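Local coordinates for protein putative pectin lyase (Geobacillus virus E2, PDB 7CHU) that serves as the trimeric tailspike of a deep-sea thermophilic bacteriophage, whose pectate-lyase-like beta-helix probably recognises, and may cleave, polysaccharide on the host surface, at residues Val189-Ile194 with His210-Glu215; Pro156-Val161 with Val172-Met177. One frame throughout, in Å; residues are numbered along the deposited sequence.

Contact 1: Val189-Ile194 with His210-Glu215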
# COMPACT_ATOMS: atom_id res chain seq x y z
N VAL A 189 7.50 0.02 -24.47
CA VAL A 189 8.64 -0.54 -23.75
C VAL A 189 8.48 -2.04 -23.76
O VAL A 189 7.39 -2.55 -23.46
CB VAL A 189 8.71 -0.03 -22.29
CG1 VAL A 189 9.82 -0.76 -21.52
CG2 VAL A 189 8.88 1.48 -22.24
N SER A 190 9.55 -2.74 -24.09
CA SER A 190 9.59 -4.20 -24.06
C SER A 190 10.60 -4.67 -23.04
O SER A 190 11.76 -4.23 -23.07
CB SER A 190 9.95 -4.76 -25.44
OG SER A 190 9.84 -6.17 -25.44
N LEU A 191 10.18 -5.59 -22.17
CA LEU A 191 11.01 -6.17 -21.12
C LEU A 191 11.03 -7.68 -21.27
O LEU A 191 9.96 -8.31 -21.38
CB LEU A 191 10.49 -5.79 -19.71
CG LEU A 191 10.19 -4.32 -19.37
CD1 LEU A 191 9.75 -4.15 -17.88
CD2 LEU A 191 11.40 -3.42 -19.65
N LYS A 192 12.22 -8.28 -21.29
CA LYS A 192 12.31 -9.73 -21.48
C LYS A 192 13.52 -10.27 -20.74
O LYS A 192 14.62 -9.73 -20.90
CB LYS A 192 12.41 -10.09 -22.97
CG LYS A 192 12.56 -11.60 -23.22
CD LYS A 192 12.38 -11.92 -24.69
CE LYS A 192 12.54 -13.41 -24.94
NZ LYS A 192 12.16 -13.76 -26.36
N LYS A 193 13.30 -11.32 -19.95
CA LYS A 193 14.37 -12.02 -19.23
C LYS A 193 15.13 -11.06 -18.32
O LYS A 193 16.37 -11.05 -18.25
CB LYS A 193 15.30 -12.76 -20.19
CG LYS A 193 14.66 -14.04 -20.74
CD LYS A 193 15.59 -14.72 -21.75
CE LYS A 193 14.91 -15.89 -22.44
NZ LYS A 193 14.66 -16.99 -21.49
N ILE A 194 14.37 -10.25 -17.60
CA ILE A 194 14.90 -9.22 -16.72
C ILE A 194 14.66 -9.66 -15.29
O ILE A 194 13.62 -10.25 -14.98
CB ILE A 194 14.23 -7.86 -17.00
CG1 ILE A 194 14.68 -7.29 -18.33
CG2 ILE A 194 14.45 -6.87 -15.86
CD1 ILE A 194 13.93 -6.00 -18.65
N HIS A 210 1.36 -3.23 -28.14
CA HIS A 210 1.32 -3.27 -26.68
C HIS A 210 1.97 -2.00 -26.13
O HIS A 210 2.91 -1.46 -26.72
CB HIS A 210 2.07 -4.48 -26.14
CG HIS A 210 1.55 -5.81 -26.60
ND1 HIS A 210 0.23 -6.19 -26.48
CD2 HIS A 210 2.20 -6.87 -27.13
CE1 HIS A 210 0.09 -7.42 -26.94
NE2 HIS A 210 1.28 -7.86 -27.33
N GLY A 211 1.45 -1.51 -25.01
CA GLY A 211 2.07 -0.35 -24.37
C GLY A 211 3.35 -0.79 -23.71
O GLY A 211 4.44 -0.29 -24.01
N LEU A 212 3.23 -1.76 -22.81
CA LEU A 212 4.36 -2.35 -22.10
C LEU A 212 4.26 -3.85 -22.31
O LEU A 212 3.26 -4.47 -21.95
CB LEU A 212 4.31 -1.97 -20.61
CG LEU A 212 5.27 -2.60 -19.61
CD1 LEU A 212 6.70 -2.16 -19.94
CD2 LEU A 212 4.89 -2.18 -18.19
N TYR A 213 5.26 -4.43 -22.97
CA TYR A 213 5.31 -5.87 -23.20
C TYR A 213 6.31 -6.48 -22.24
O TYR A 213 7.43 -5.95 -22.08
CB TYR A 213 5.69 -6.19 -24.65
CG TYR A 213 5.83 -7.68 -24.92
CD1 TYR A 213 4.69 -8.48 -25.09
CD2 TYR A 213 7.06 -8.28 -24.97
CE1 TYR A 213 4.81 -9.84 -25.31
CE2 TYR A 213 7.19 -9.65 -25.18
CZ TYR A 213 6.06 -10.41 -25.35
OH TYR A 213 6.19 -11.77 -25.57
N ILE A 214 5.92 -7.57 -21.59
CA ILE A 214 6.68 -8.16 -20.49
C ILE A 214 6.70 -9.66 -20.71
O ILE A 214 5.64 -10.29 -20.77
CB ILE A 214 6.07 -7.80 -19.12
CG1 ILE A 214 6.15 -6.29 -18.86
CG2 ILE A 214 6.74 -8.56 -17.97
CD1 ILE A 214 5.41 -5.83 -17.57
N GLU A 215 7.89 -10.25 -20.84
CA GLU A 215 8.03 -11.68 -21.07
C GLU A 215 9.11 -12.23 -20.17
O GLU A 215 10.26 -11.79 -20.24
CB GLU A 215 8.37 -11.98 -22.54
CG GLU A 215 8.61 -13.47 -22.76
CD GLU A 215 9.02 -13.81 -24.21
OE1 GLU A 215 9.73 -14.81 -24.41
OE2 GLU A 215 8.62 -13.07 -25.14
O HOH W 1 9.70 -12.56 -27.54
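Glu-215 OE2, beside Lys-192 of the neighbouring strand, is held by two donors: Tyr-213 of its own strand, with OH 2.8 Å from OE2, and a water oxygen at 2.7 Å from OE2. The hydroxyl comes to the anti side of the carboxylate, 28° out of its plane, while OE2 lies at the edge of the tyrosine ring. The same water accepts from Lys-192 NZ, which also forms a salt bridge to Glu-215 OE1 (NZ to OE1 3.3 Å). Both side chains leave with CG anti to the backbone N (Lys-192 chi1 178°), and the two then run extended and side by side. Beneath them is a parallel beta ladder: Leu-191 N donates to Tyr-213 O at 2.8 Å, and Glu-215 N donates to Leu-191 O at 2.9 Å. On the reverse face Leu-212 CD1 packs 3.8 Å from Val-189 CB and also approaches Leu-191 CG. This pairing joins successive coils of the parallel beta-helix. Val-189 touches Ile-174 of strand 169-175, and strand 240-243 follows beyond 212-215, with Tyr-213 packed on Tyr-241 and Tyr-243.

Contact 2: Pro156-Val161 with Val172-Met177; sequences PVFEFV and VGIEKM
The interior of the parallel beta-helix is filled here by side chains from two consecutive legs of the chain, Pro-156 to Val-161 and Val-172 to Met-177, facing each other across the core. They are not paired strands: the CA atoms of Phe-160 and Val-172 lie 8.0 Å apart, and the contact is made by side chains alone, apart from one carbonyl. Phe-160 does most of the work. Its ring slides past Val-172 in the opposite direction, with CD2 3.8 Å from Val-172 CB, and crosses Ile-174 at a slant, bringing CZ to 3.8 Å from Ile-174 CG1. CE1 also rests against the tip of that residue, 3.8 Å from Ile-174 CD1. Between these two neighbours, the carbonyl oxygen of Gly-173 approaches Phe-160 CZ at 4.1 Å. The isoleucine tip is shared, since CD1 also makes a looser contact with the Phe-158 ring. A Met-aromatic contact completes the set: Met-177 SD is 4.0 Å from Phe-158 CE2 and 5.2 Å from the centroid of the Phe-158 ring, 65° off its normal. Met-177 CG sits between its backbone N and carbonyl carbon (chi1 77°), and chi2 of 172° sets SD anti to CA. Around this apolar layer, Phe-158 also touches Ile-147 of strand 145-149, and both phenylalanines pack on Ile-130 of strand 128-130. Glu-175 and Lys-176 take no part in this layer and form salt bridges with Arg-136 and Asp-201 of the same chain, respectively; Lys-176 also packs on Arg-136 of a second subunit. Leu-137 of strand 135-139 touches Phe-158, Phe-160 and Met-177, while strand 187-195 lies alongside, its Ile-194 touching Val-172.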
# COMPACT_ATOMS: atom_id res chain seq x y z
N PRO A 156 9.54 -2.27 -30.39
CA PRO A 156 9.46 -1.37 -29.24
C PRO A 156 10.34 -0.14 -29.42
O PRO A 156 11.28 -0.14 -30.21
CB PRO A 156 9.97 -2.24 -28.08
CG PRO A 156 10.80 -3.31 -28.72
CD PRO A 156 10.19 -3.56 -30.06
N VAL A 157 9.98 0.92 -28.69
CA VAL A 157 10.84 2.11 -28.64
C VAL A 157 12.09 1.79 -27.84
O VAL A 157 13.22 2.00 -28.31
CB VAL A 157 10.07 3.30 -28.03
CG1 VAL A 157 10.96 4.53 -27.99
CG2 VAL A 157 8.84 3.62 -28.83
N PHE A 158 11.92 1.24 -26.64
CA PHE A 158 13.02 0.75 -25.81
C PHE A 158 12.84 -0.75 -25.64
O PHE A 158 11.85 -1.19 -25.06
CB PHE A 158 13.03 1.42 -24.43
CG PHE A 158 13.40 2.86 -24.44
CD1 PHE A 158 14.59 3.29 -25.02
CD2 PHE A 158 12.57 3.80 -23.84
CE1 PHE A 158 14.93 4.63 -25.01
CE2 PHE A 158 12.91 5.14 -23.82
CZ PHE A 158 14.09 5.56 -24.41
N GLU A 159 13.84 -1.52 -26.08
CA GLU A 159 13.89 -2.96 -25.88
C GLU A 159 14.95 -3.28 -24.82
O GLU A 159 16.15 -3.07 -25.06
CB GLU A 159 14.20 -3.69 -27.19
CG GLU A 159 14.07 -5.22 -27.08
CD GLU A 159 14.59 -6.00 -28.32
OE1 GLU A 159 15.57 -5.57 -28.97
OE2 GLU A 159 14.02 -7.07 -28.64
N PHE A 160 14.51 -3.82 -23.68
CA PHE A 160 15.39 -4.36 -22.65
C PHE A 160 15.36 -5.88 -22.80
O PHE A 160 14.31 -6.49 -22.60
CB PHE A 160 14.95 -3.98 -21.22
CG PHE A 160 14.98 -2.50 -20.91
CD1 PHE A 160 13.95 -1.66 -21.33
CD2 PHE A 160 16.02 -1.95 -20.15
CE1 PHE A 160 13.96 -0.31 -21.02
CE2 PHE A 160 16.05 -0.60 -19.84
CZ PHE A 160 15.02 0.23 -20.29
N VAL A 161 16.50 -6.48 -23.14
CA VAL A 161 16.60 -7.94 -23.30
C VAL A 161 18.09 -8.26 -23.19
O VAL A 161 18.91 -7.49 -23.69
CB VAL A 161 16.01 -8.40 -24.64
CG1 VAL A 161 16.81 -7.83 -25.84
CG2 VAL A 161 15.97 -9.93 -24.76
N VAL A 172 17.77 -3.13 -14.29
CA VAL A 172 17.50 -2.10 -15.29
C VAL A 172 16.26 -1.32 -14.89
O VAL A 172 15.50 -1.73 -14.01
CB VAL A 172 17.35 -2.68 -16.72
CG1 VAL A 172 18.71 -3.22 -17.26
CG2 VAL A 172 16.27 -3.76 -16.74
N GLY A 173 16.04 -0.18 -15.52
CA GLY A 173 14.86 0.59 -15.14
C GLY A 173 14.68 1.83 -16.00
O GLY A 173 15.55 2.22 -16.79
N ILE A 174 13.50 2.43 -15.83
CA ILE A 174 13.13 3.71 -16.42
C ILE A 174 12.56 4.56 -15.28
O ILE A 174 11.80 4.06 -14.45
CB ILE A 174 12.08 3.56 -17.55
CG1 ILE A 174 12.60 2.64 -18.68
CG2 ILE A 174 11.66 4.93 -18.10
CD1 ILE A 174 11.59 2.42 -19.79
N GLU A 175 12.90 5.85 -15.27
CA GLU A 175 12.37 6.79 -14.29
C GLU A 175 12.11 8.13 -14.97
O GLU A 175 12.92 8.58 -15.77
CB GLU A 175 13.31 7.01 -13.09
CG GLU A 175 13.73 5.78 -12.31
CD GLU A 175 14.86 6.10 -11.32
OE1 GLU A 175 14.88 7.22 -10.78
OE2 GLU A 175 15.75 5.25 -11.09
N LYS A 176 10.98 8.74 -14.65
CA LYS A 176 10.72 10.15 -14.93
C LYS A 176 10.85 10.52 -16.41
O LYS A 176 11.56 11.46 -16.79
CB LYS A 176 11.66 11.02 -14.08
CG LYS A 176 11.66 10.70 -12.61
CD LYS A 176 10.35 11.13 -12.01
CE LYS A 176 10.28 10.89 -10.50
NZ LYS A 176 8.97 11.45 -10.01
N MET A 177 10.07 9.83 -17.25
CA MET A 177 10.00 10.16 -18.67
C MET A 177 8.78 9.47 -19.28
O MET A 177 8.21 8.55 -18.68
CB MET A 177 11.28 9.75 -19.42
CG MET A 177 11.38 8.25 -19.71
SD MET A 177 12.81 7.82 -20.80
CE MET A 177 14.11 8.30 -19.72

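How the contacts relate
Contact 2 comes wholly earlier in the sequence than contact 1, and their centres lie about 9 Å apart in the same beta-helix. Strand 187-195 connects them. Val-189 and Leu-191 direct their backbone N and O toward 210-215, whereas Ser-190 between them is probably hydrogen-bonded to 156-161: Ser-190 O lies 2.8 Å from Phe-160 N, and Ser-190 N lies 2.9 Å from Phe-158 O. Their apolar sides merge as well, with Leu-191 CD2 3.5 Å from Phe-160 CD1 and Ile-194 CD1 3.4 Å from Phe-160 CB. One strand thus pairs with 210-215 on one side and 156-161 on the other, while its apolar side chains join the interior packing of contact 2.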